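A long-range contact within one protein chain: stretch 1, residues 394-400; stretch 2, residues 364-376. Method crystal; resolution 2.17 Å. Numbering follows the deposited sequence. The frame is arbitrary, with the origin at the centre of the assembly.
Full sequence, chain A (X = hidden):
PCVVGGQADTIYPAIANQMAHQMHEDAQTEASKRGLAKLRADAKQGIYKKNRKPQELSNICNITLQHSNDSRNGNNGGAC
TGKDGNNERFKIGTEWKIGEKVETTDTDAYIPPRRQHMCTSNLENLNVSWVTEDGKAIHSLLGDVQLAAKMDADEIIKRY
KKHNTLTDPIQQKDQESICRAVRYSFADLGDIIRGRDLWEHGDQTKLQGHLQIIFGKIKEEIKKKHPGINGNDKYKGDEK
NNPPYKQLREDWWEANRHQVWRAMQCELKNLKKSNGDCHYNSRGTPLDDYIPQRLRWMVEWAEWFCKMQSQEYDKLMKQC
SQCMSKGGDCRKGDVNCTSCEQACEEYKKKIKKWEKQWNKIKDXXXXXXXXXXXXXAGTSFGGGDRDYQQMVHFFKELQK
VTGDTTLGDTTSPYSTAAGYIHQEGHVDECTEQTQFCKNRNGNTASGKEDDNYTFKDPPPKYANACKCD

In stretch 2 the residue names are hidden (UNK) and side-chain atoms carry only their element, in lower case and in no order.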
# COMPACT_ATOMS: atom_id res chain seq x y z
N PHE A 394 12.53 11.74 -1.92
CA PHE A 394 12.96 10.35 -1.90
C PHE A 394 13.85 10.04 -3.10
O PHE A 394 14.92 9.43 -2.95
CB PHE A 394 11.74 9.42 -1.87
CG PHE A 394 12.08 7.97 -1.68
CD1 PHE A 394 12.25 7.44 -0.41
CD2 PHE A 394 12.20 7.13 -2.77
CE1 PHE A 394 12.55 6.10 -0.24
CE2 PHE A 394 12.51 5.79 -2.60
CZ PHE A 394 12.68 5.28 -1.33
N PHE A 395 13.43 10.47 -4.29
CA PHE A 395 14.23 10.24 -5.49
C PHE A 395 15.56 11.00 -5.46
O PHE A 395 16.56 10.52 -6.00
CB PHE A 395 13.43 10.61 -6.74
CG PHE A 395 12.54 9.51 -7.26
CD1 PHE A 395 12.78 8.19 -6.94
CD2 PHE A 395 11.46 9.81 -8.08
CE1 PHE A 395 11.96 7.18 -7.42
CE2 PHE A 395 10.64 8.81 -8.57
CZ PHE A 395 10.89 7.49 -8.24
N LYS A 396 15.59 12.19 -4.84
CA LYS A 396 16.84 12.93 -4.74
C LYS A 396 17.86 12.20 -3.88
O LYS A 396 19.04 12.12 -4.23
CB LYS A 396 16.60 14.33 -4.19
CG LYS A 396 16.26 15.37 -5.24
CD LYS A 396 16.22 16.76 -4.62
CE LYS A 396 16.28 17.84 -5.68
NZ LYS A 396 17.56 17.77 -6.46
N GLU A 397 17.42 11.66 -2.74
CA GLU A 397 18.33 10.90 -1.89
C GLU A 397 18.74 9.59 -2.55
O GLU A 397 19.87 9.12 -2.35
CB GLU A 397 17.69 10.65 -0.53
CG GLU A 397 17.57 11.89 0.34
CD GLU A 397 18.91 12.55 0.60
OE1 GLU A 397 19.24 13.53 -0.11
OE2 GLU A 397 19.63 12.08 1.50
N LEU A 398 17.86 9.01 -3.36
CA LEU A 398 18.21 7.79 -4.10
C LEU A 398 19.26 8.09 -5.17
O LEU A 398 20.25 7.36 -5.30
CB LEU A 398 16.95 7.20 -4.72
CG LEU A 398 17.00 5.78 -5.29
CD1 LEU A 398 17.37 4.80 -4.20
CD2 LEU A 398 15.66 5.41 -5.91
N GLN A 399 19.05 9.16 -5.94
CA GLN A 399 20.02 9.54 -6.97
C GLN A 399 21.36 9.93 -6.36
O GLN A 399 22.41 9.71 -6.97
CB GLN A 399 19.45 10.69 -7.81
CG GLN A 399 18.26 10.27 -8.68
CD GLN A 399 17.33 11.42 -9.02
OE1 GLN A 399 17.56 12.56 -8.62
NE2 GLN A 399 16.27 11.13 -9.76
N LYS A 400 21.34 10.50 -5.15
CA LYS A 400 22.58 10.90 -4.49
C LYS A 400 23.42 9.69 -4.10
O LYS A 400 24.65 9.73 -4.21
CB LYS A 400 22.24 11.74 -3.26
CG LYS A 400 23.42 12.19 -2.42
CD LYS A 400 22.93 13.05 -1.26
CE LYS A 400 24.07 13.46 -0.37
NZ LYS A 400 23.63 14.34 0.75
N UNK A 364 4.28 8.22 -15.06
CA UNK A 364 4.33 9.11 -13.91
C UNK A 364 5.61 8.89 -13.10
O UNK A 364 6.22 9.86 -12.64
c UNK A 364 3.10 8.93 -13.03
c UNK A 364 2.95 11.39 -12.57
n UNK A 364 1.61 12.36 -10.71
c UNK A 364 2.94 9.99 -11.95
c UNK A 364 2.87 12.47 -11.50
N UNK A 365 6.02 7.63 -12.94
CA UNK A 365 7.30 7.34 -12.28
C UNK A 365 8.44 8.10 -12.94
O UNK A 365 9.22 8.77 -12.27
c UNK A 365 11.14 4.55 -10.27
c UNK A 365 9.90 4.35 -9.70
o UNK A 365 12.26 4.13 -9.59
c UNK A 365 7.57 5.83 -12.33
c UNK A 365 8.83 5.39 -11.60
c UNK A 365 8.76 4.76 -10.37
c UNK A 365 10.10 5.57 -12.16
c UNK A 365 11.25 5.16 -11.50
N UNK A 366 8.54 8.00 -14.27
CA UNK A 366 9.67 8.60 -14.98
C UNK A 366 9.62 10.12 -14.92
O UNK A 366 10.66 10.78 -14.80
o UNK A 366 11.98 7.67 -19.14
o UNK A 366 9.80 7.85 -19.29
c UNK A 366 9.68 8.11 -16.43
c UNK A 366 10.87 8.01 -18.67
c UNK A 366 10.82 8.65 -17.29
N UNK A 367 8.42 10.70 -15.00
CA UNK A 367 8.28 12.15 -14.90
C UNK A 367 8.81 12.67 -13.57
O UNK A 367 9.53 13.67 -13.53
o UNK A 367 4.51 13.76 -16.20
c UNK A 367 6.82 12.54 -15.10
c UNK A 367 5.09 14.37 -15.27
o UNK A 367 4.52 15.24 -14.58
c UNK A 367 6.53 14.02 -14.95
N UNK A 368 8.47 11.99 -12.47
CA UNK A 368 8.94 12.42 -11.16
C UNK A 368 10.43 12.19 -10.99
O UNK A 368 11.11 12.99 -10.32
c UNK A 368 8.16 11.69 -10.06
c UNK A 368 6.67 12.03 -9.99
c UNK A 368 6.48 13.49 -9.61
c UNK A 368 5.97 11.11 -9.00
N UNK A 369 10.96 11.12 -11.56
CA UNK A 369 12.39 10.83 -11.44
C UNK A 369 13.22 11.87 -12.18
O UNK A 369 14.27 12.30 -11.69
c UNK A 369 15.13 9.10 -12.50
c UNK A 369 14.31 8.24 -10.43
c UNK A 369 16.39 8.64 -12.20
c UNK A 369 14.07 8.92 -11.62
c UNK A 369 15.58 7.77 -10.12
c UNK A 369 12.68 9.43 -11.95
o UNK A 369 17.87 7.51 -10.72
c UNK A 369 16.61 7.97 -11.01
N UNK A 370 12.77 12.28 -13.37
CA UNK A 370 13.51 13.27 -14.15
C UNK A 370 13.48 14.64 -13.48
O UNK A 370 14.48 15.37 -13.50
c UNK A 370 12.94 13.35 -15.56
c UNK A 370 14.53 11.75 -16.67
c UNK A 370 12.36 12.31 -17.77
c UNK A 370 13.07 12.11 -16.44
N UNK A 371 12.34 15.01 -12.90
CA UNK A 371 12.24 16.32 -12.25
C UNK A 371 13.07 16.37 -10.97
O UNK A 371 13.55 17.44 -10.59
c UNK A 371 8.56 17.36 -12.90
c UNK A 371 10.78 16.65 -11.95
n UNK A 371 8.28 17.59 -11.63
o UNK A 371 7.75 17.55 -13.80
c UNK A 371 9.96 16.87 -13.20
N UNK A 372 13.26 15.23 -10.31
CA UNK A 372 14.06 15.20 -9.09
C UNK A 372 15.51 15.58 -9.37
O UNK A 372 16.11 16.38 -8.65
c UNK A 372 13.99 13.82 -8.44
N UNK A 373 16.10 15.00 -10.42
CA UNK A 373 17.52 15.24 -10.68
C UNK A 373 17.79 16.58 -11.34
O UNK A 373 18.96 16.90 -11.59
c UNK A 373 17.49 13.99 -12.90
c UNK A 373 18.10 14.11 -11.53
n UNK A 373 19.16 10.78 -14.16
c UNK A 373 18.43 11.68 -13.23
c UNK A 373 18.32 13.08 -13.79
N UNK A 374 16.76 17.37 -11.61
CA UNK A 374 16.90 18.65 -12.30
C UNK A 374 16.60 19.82 -11.38
O UNK A 374 17.29 20.85 -11.43
c UNK A 374 15.64 20.11 -13.92
c UNK A 374 15.98 18.09 -16.02
c UNK A 374 16.01 18.69 -13.56
c UNK A 374 16.72 17.98 -14.72
N UNK A 375 15.58 19.70 -10.52
CA UNK A 375 15.21 20.76 -9.60
C UNK A 375 16.36 21.09 -8.65
O UNK A 375 16.69 20.29 -7.77
c UNK A 375 13.96 20.38 -8.81
N UNK A 376 16.96 22.27 -8.81
CA UNK A 376 18.07 22.69 -7.96
C UNK A 376 17.57 23.15 -6.59
O UNK A 376 16.44 22.85 -6.20
c UNK A 376 21.68 22.33 -10.69
c UNK A 376 21.21 22.51 -11.97
c UNK A 376 18.86 23.81 -8.63
c UNK A 376 19.23 23.54 -11.10
c UNK A 376 19.99 23.12 -12.18
c UNK A 376 19.69 23.36 -9.81
c UNK A 376 20.92 22.75 -9.61

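Position 364 carries four carbons in a row ending in a nitrogen, with no atom in contact with stretch 1: Lys364. At 365, one carbon leads to a six-carbon ring bearing one oxygen. The ring carbon that carries the oxygen lies 3.6 Å from CZ of Phe395, whose ring presents its edge to the face of the ring at 365 (centroids 5.1 Å apart, planes at 66°). This is Tyr365, and the carbon is its CZ.

Positions 366 and 367 each have three carbons, the third bonded to two oxygens, a carboxylate one methylene longer than aspartate's, and neither touches stretch 1. They are Glu366 and Glu367. Position 368 has four carbons forked at the second, and its CB is 4.1 Å from CE2 of Phe395: Leu368.

Position 369 again shows one carbon and a six-carbon ring with one oxygen. Its ring edge is directed at the face of Phe395, with a ring carbon of 369 3.8 Å from CD1 of Phe395, centroids 5.1 Å apart and planes at 72°. Over a face of the same ring lies Gln399, its NE2 3.4 Å from the oxygen-bearing carbon of 369. The residue is Tyr369, and these two carbons are its CD1 and CZ.

Position 370 has four carbons forked at the second, its CA-to-CB bond pointing away from stretch 1: Leu370. At 371, three carbons end in one oxygen and one nitrogen, also without contact, giving Gln371. Position 372 has a single carbon. Its CA is 5.6 Å from CA of Lys396, and its CB packs 3.7 Å from CB of Phe395: Ala372.

Position 373 has four carbons in a row and a terminal nitrogen. Its CB approaches OE1 of Gln399 at 3.3 Å, while the end of the chain leads away to a hydrogen bond elsewhere in the structure: Lys373. Position 374 has four carbons, forked at the first, with one arm two carbons long, and its CA-to-CB bond points away from stretch 1: Ile374. One carbon at 375 gives Ala375; one carbon and an oxygen-free six-carbon ring at 376 give Phe376. Both are poorly ordered.

The contact joins two helices whose axes approach to 9.1 Å at 66°, burying 496 Å² in total. Phe395 is the knob, seated among Tyr365, Leu368, Tyr369 and Ala372; it offers its edge to the face of Tyr365 and its face to the edge of Tyr369. Polar links lie to one side of this apolar centre. Gln399 NE2 donates to Tyr369 O (3.0 Å, N-H...O angle 137°), and Lys396 NZ donates to both Ala372 O and Ala375 O, each at 3.0 Å. All three bonds end on backbone carbonyls, and the lysine thereby bridges two carbonyls three residues apart.

Stretch 2 (364-376) KYEELYLQAKIAF
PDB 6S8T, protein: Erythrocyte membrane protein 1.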